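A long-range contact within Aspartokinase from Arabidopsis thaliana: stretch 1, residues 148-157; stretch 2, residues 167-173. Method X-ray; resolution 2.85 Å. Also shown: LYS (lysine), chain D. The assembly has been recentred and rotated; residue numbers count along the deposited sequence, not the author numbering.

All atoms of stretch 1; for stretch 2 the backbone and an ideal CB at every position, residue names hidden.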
# COMPACT_ATOMS: atom_id res chain seq x y z
N GLU A 148 -17.75 24.12 -24.16
CA GLU A 148 -19.00 23.41 -24.39
C GLU A 148 -20.14 24.35 -24.76
O GLU A 148 -21.07 23.96 -25.46
CB GLU A 148 -19.40 22.58 -23.16
CG GLU A 148 -18.45 21.43 -22.83
CD GLU A 148 -17.14 21.88 -22.20
OE1 GLU A 148 -16.22 21.05 -22.09
OE2 GLU A 148 -17.02 23.06 -21.81
N CYS A 149 -20.05 25.60 -24.30
CA CYS A 149 -21.05 26.60 -24.66
C CYS A 149 -21.02 26.90 -26.15
O CYS A 149 -22.08 27.06 -26.77
CB CYS A 149 -20.86 27.87 -23.84
SG CYS A 149 -21.37 27.66 -22.14
N LEU A 150 -19.82 26.98 -26.71
CA LEU A 150 -19.65 27.15 -28.14
C LEU A 150 -20.08 25.87 -28.85
O LEU A 150 -20.95 25.88 -29.72
CB LEU A 150 -18.20 27.46 -28.47
CG LEU A 150 -17.72 28.87 -28.15
CD1 LEU A 150 -16.21 28.88 -28.11
CD2 LEU A 150 -18.23 29.87 -29.17
N SER A 151 -19.47 24.76 -28.44
CA SER A 151 -19.69 23.45 -29.03
C SER A 151 -21.16 23.12 -29.25
O SER A 151 -21.59 22.90 -30.38
CB SER A 151 -19.04 22.39 -28.16
OG SER A 151 -19.27 21.10 -28.68
N THR A 152 -21.93 23.11 -28.16
CA THR A 152 -23.36 22.79 -28.23
C THR A 152 -24.15 23.72 -29.15
O THR A 152 -24.99 23.24 -29.92
CB THR A 152 -24.02 22.76 -26.83
OG1 THR A 152 -23.58 23.89 -26.06
CG2 THR A 152 -23.66 21.48 -26.11
N ARG A 153 -23.88 25.02 -29.07
CA ARG A 153 -24.60 26.03 -29.86
C ARG A 153 -24.40 25.89 -31.37
O ARG A 153 -25.34 26.07 -32.15
CB ARG A 153 -24.25 27.45 -29.40
CG ARG A 153 -25.06 27.90 -28.21
CD ARG A 153 -24.59 29.25 -27.67
NE ARG A 153 -25.36 29.65 -26.50
CZ ARG A 153 -25.18 29.17 -25.27
NH1 ARG A 153 -24.25 28.26 -25.02
NH2 ARG A 153 -25.95 29.60 -24.28
N ILE A 154 -23.17 25.58 -31.78
CA ILE A 154 -22.87 25.30 -33.18
C ILE A 154 -23.68 24.09 -33.63
O ILE A 154 -24.41 24.16 -34.62
CB ILE A 154 -21.36 25.09 -33.42
CG1 ILE A 154 -20.62 26.42 -33.31
CG2 ILE A 154 -21.11 24.48 -34.78
CD1 ILE A 154 -19.11 26.31 -33.20
N PHE A 155 -23.58 22.99 -32.89
CA PHE A 155 -24.24 21.76 -33.28
C PHE A 155 -25.76 21.89 -33.31
O PHE A 155 -26.41 21.42 -34.25
CB PHE A 155 -23.81 20.59 -32.39
CG PHE A 155 -24.12 19.24 -32.96
CD1 PHE A 155 -23.39 18.74 -34.04
CD2 PHE A 155 -25.14 18.47 -32.43
CE1 PHE A 155 -23.68 17.49 -34.58
CE2 PHE A 155 -25.43 17.21 -32.96
CZ PHE A 155 -24.70 16.72 -34.03
N ALA A 156 -26.32 22.55 -32.29
CA ALA A 156 -27.77 22.74 -32.21
C ALA A 156 -28.29 23.52 -33.41
O ALA A 156 -29.25 23.10 -34.07
CB ALA A 156 -28.15 23.44 -30.91
N ALA A 157 -27.64 24.65 -33.70
CA ALA A 157 -27.97 25.47 -34.86
C ALA A 157 -27.88 24.67 -36.15
O ALA A 157 -28.76 24.77 -37.00
CB ALA A 157 -27.07 26.69 -34.92
N UNK A 167 -32.76 21.87 -29.53
CA UNK A 167 -32.65 22.93 -28.54
C UNK A 167 -31.37 22.75 -27.73
O UNK A 167 -31.15 21.68 -27.14
CB UNK A 167 -33.87 22.94 -27.62
N UNK A 168 -30.52 23.77 -27.71
CA UNK A 168 -29.27 23.69 -26.97
C UNK A 168 -29.52 24.04 -25.51
O UNK A 168 -30.29 24.95 -25.20
CB UNK A 168 -28.22 24.62 -27.58
N UNK A 169 -28.85 23.32 -24.62
CA UNK A 169 -29.00 23.53 -23.20
C UNK A 169 -27.66 23.77 -22.54
O UNK A 169 -26.73 22.96 -22.68
CB UNK A 169 -29.70 22.33 -22.56
N UNK A 170 -27.55 24.87 -21.81
CA UNK A 170 -26.45 25.05 -20.88
C UNK A 170 -26.82 24.26 -19.62
O UNK A 170 -27.87 24.50 -19.01
CB UNK A 170 -26.20 26.53 -20.58
N UNK A 171 -25.97 23.31 -19.25
CA UNK A 171 -26.21 22.45 -18.09
C UNK A 171 -26.47 23.25 -16.82
O UNK A 171 -27.34 22.89 -16.02
CB UNK A 171 -25.02 21.52 -17.87
N UNK A 172 -25.73 24.34 -16.65
CA UNK A 172 -25.83 25.18 -15.45
C UNK A 172 -27.14 25.96 -15.37
O UNK A 172 -27.50 26.47 -14.30
CB UNK A 172 -24.66 26.16 -15.41
N UNK A 173 -27.85 26.04 -16.49
CA UNK A 173 -29.12 26.77 -16.56
C UNK A 173 -30.34 25.85 -16.46
O UNK A 173 -31.46 26.32 -16.29
CB UNK A 173 -29.19 27.57 -17.87
N LYS D . -14.96 19.03 -22.84
CA LYS D . -13.59 18.46 -22.73
C LYS D . -13.27 17.50 -23.90
O LYS D . -13.36 17.90 -25.06
CB LYS D . -13.40 17.78 -21.37
CG LYS D . -14.56 16.89 -20.93
CD LYS D . -14.19 16.05 -19.72
CE LYS D . -13.20 14.95 -20.08
NZ LYS D . -12.83 14.15 -18.88
OXT LYS D . -12.92 16.33 -23.74

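The helix of stretch 1 and the strand that opens stretch 2 run nearly antiparallel, at 173°, with their axes 7.6 Å apart at closest approach, so alternate strand positions can face the helix.

Position 167 has extended backbone angles (-129/124) and a CA-to-CB bond directed away from the helix, with nothing of stretch 1 within 5.5 Å of the ideal CB. Many side chains would suit. The residue is Arg167, whose NE donates a hydrogen bond to the side chain at 169.

Position 168 is the reverse. Its CA-to-CB bond points toward the helix, and the ideal CB lies 3.5 Å from Ala156 CB, 4.2 Å from Thr152 O and 4.5 Å from Arg153 CA. The backbones come close here, with 5.5 Å between the CA atoms of Ala156 and 168, and the Ala156 methyl group faces the ideal CB. A compact apolar residue could rest there, while a longer polar one could reach the Thr152 hydroxyl and the Arg153 guanidinium. The deposited residue is Gln168. Its CB packs on Ala156 CB, and its chain, with chi1 at an off-well 96°, brings Gln168 OE1 to 3.1 Å from Thr152 OG1. That hydroxyl, Thr152 OG1, already donates to Glu148 O (2.6 Å). Gln168 NE2 lies over one face of the Arg153 guanidinium, 3.1 Å from Arg153 NH2; as both are donors, this is no hydrogen bond.

Position 169, again extended, points its CA-to-CB bond away from stretch 1, which leaves the choice open, large aromatics included. It is Tyr169; Arg167 NE donates to Tyr169 OH (3.2 Å).

At position 170 the CA-to-CB bond runs sideways, but the ideal CB is 4.8 Å from Arg153 NH2 and 5.2 Å from Cys149 SG. The nearby positive charge favours an acid, although a neutral acceptor is conceivable. Asp170 meets the guanidinium at its edge in a two-pronged salt bridge: Arg153 NH2 donates to Asp170 OD2 at 2.9 Å and 175°, and Arg153 NH1 to Asp170 OD1 at 3.0 Å and 137°. Arg153 NH1 also donates to Cys149 O (3.0 Å), while Gln168 NE2 donates to Asp170 OD1 (3.1 Å), so that the Gln168 and Asp170 side chains join one cluster with Arg153.

Position 171 is out of reach and unconstrained by the helix; it is Ala171.

Position 172 has no helix atom near its ideal CB, so only a long or broad side chain could return to Cys149. Phe172 does so with chi1 p, its ring edge meeting the sulfur (Cys149 SG to Phe172 CE2, 4.0 Å).

Position 173, also out of reach, is Glu173.

Stretch 2 (167-173) RQYDAFE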
# COMPACT_ATOMS: atom_id res chain seq x y z
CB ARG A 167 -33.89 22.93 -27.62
CG ARG A 167 -33.82 23.85 -26.40
CD ARG A 167 -35.19 24.41 -26.00
NE ARG A 167 -36.28 23.43 -26.07
CZ ARG A 167 -37.29 23.48 -26.93
NH1 ARG A 167 -37.38 24.47 -27.82
NH2 ARG A 167 -38.23 22.54 -26.91
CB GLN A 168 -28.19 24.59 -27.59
CG GLN A 168 -28.03 25.98 -26.98
CD GLN A 168 -27.18 25.98 -25.71
OE1 GLN A 168 -26.32 25.12 -25.51
NE2 GLN A 168 -27.42 26.96 -24.85
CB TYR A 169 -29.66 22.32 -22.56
CG TYR A 169 -31.14 22.18 -22.84
CD1 TYR A 169 -31.62 21.15 -23.65
CD2 TYR A 169 -32.06 23.06 -22.27
CE1 TYR A 169 -32.98 21.01 -23.90
CE2 TYR A 169 -33.42 22.93 -22.51
CZ TYR A 169 -33.88 21.91 -23.32
OH TYR A 169 -35.22 21.78 -23.55
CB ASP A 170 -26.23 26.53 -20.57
CG ASP A 170 -25.57 27.28 -21.72
OD1 ASP A 170 -25.21 26.63 -22.73
OD2 ASP A 170 -25.40 28.52 -21.61
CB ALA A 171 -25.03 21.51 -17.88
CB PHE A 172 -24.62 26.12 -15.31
CG PHE A 172 -24.35 26.95 -16.54
CD1 PHE A 172 -25.01 28.15 -16.74
CD2 PHE A 172 -23.41 26.53 -17.48
CE1 PHE A 172 -24.75 28.93 -17.87
CE2 PHE A 172 -23.15 27.30 -18.62
CZ PHE A 172 -23.82 28.50 -18.81
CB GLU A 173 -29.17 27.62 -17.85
CG GLU A 173 -29.94 28.94 -17.73
CD GLU A 173 -31.43 28.82 -18.10
OE1 GLU A 173 -31.79 27.94 -18.92
OE2 GLU A 173 -32.24 29.62 -17.56
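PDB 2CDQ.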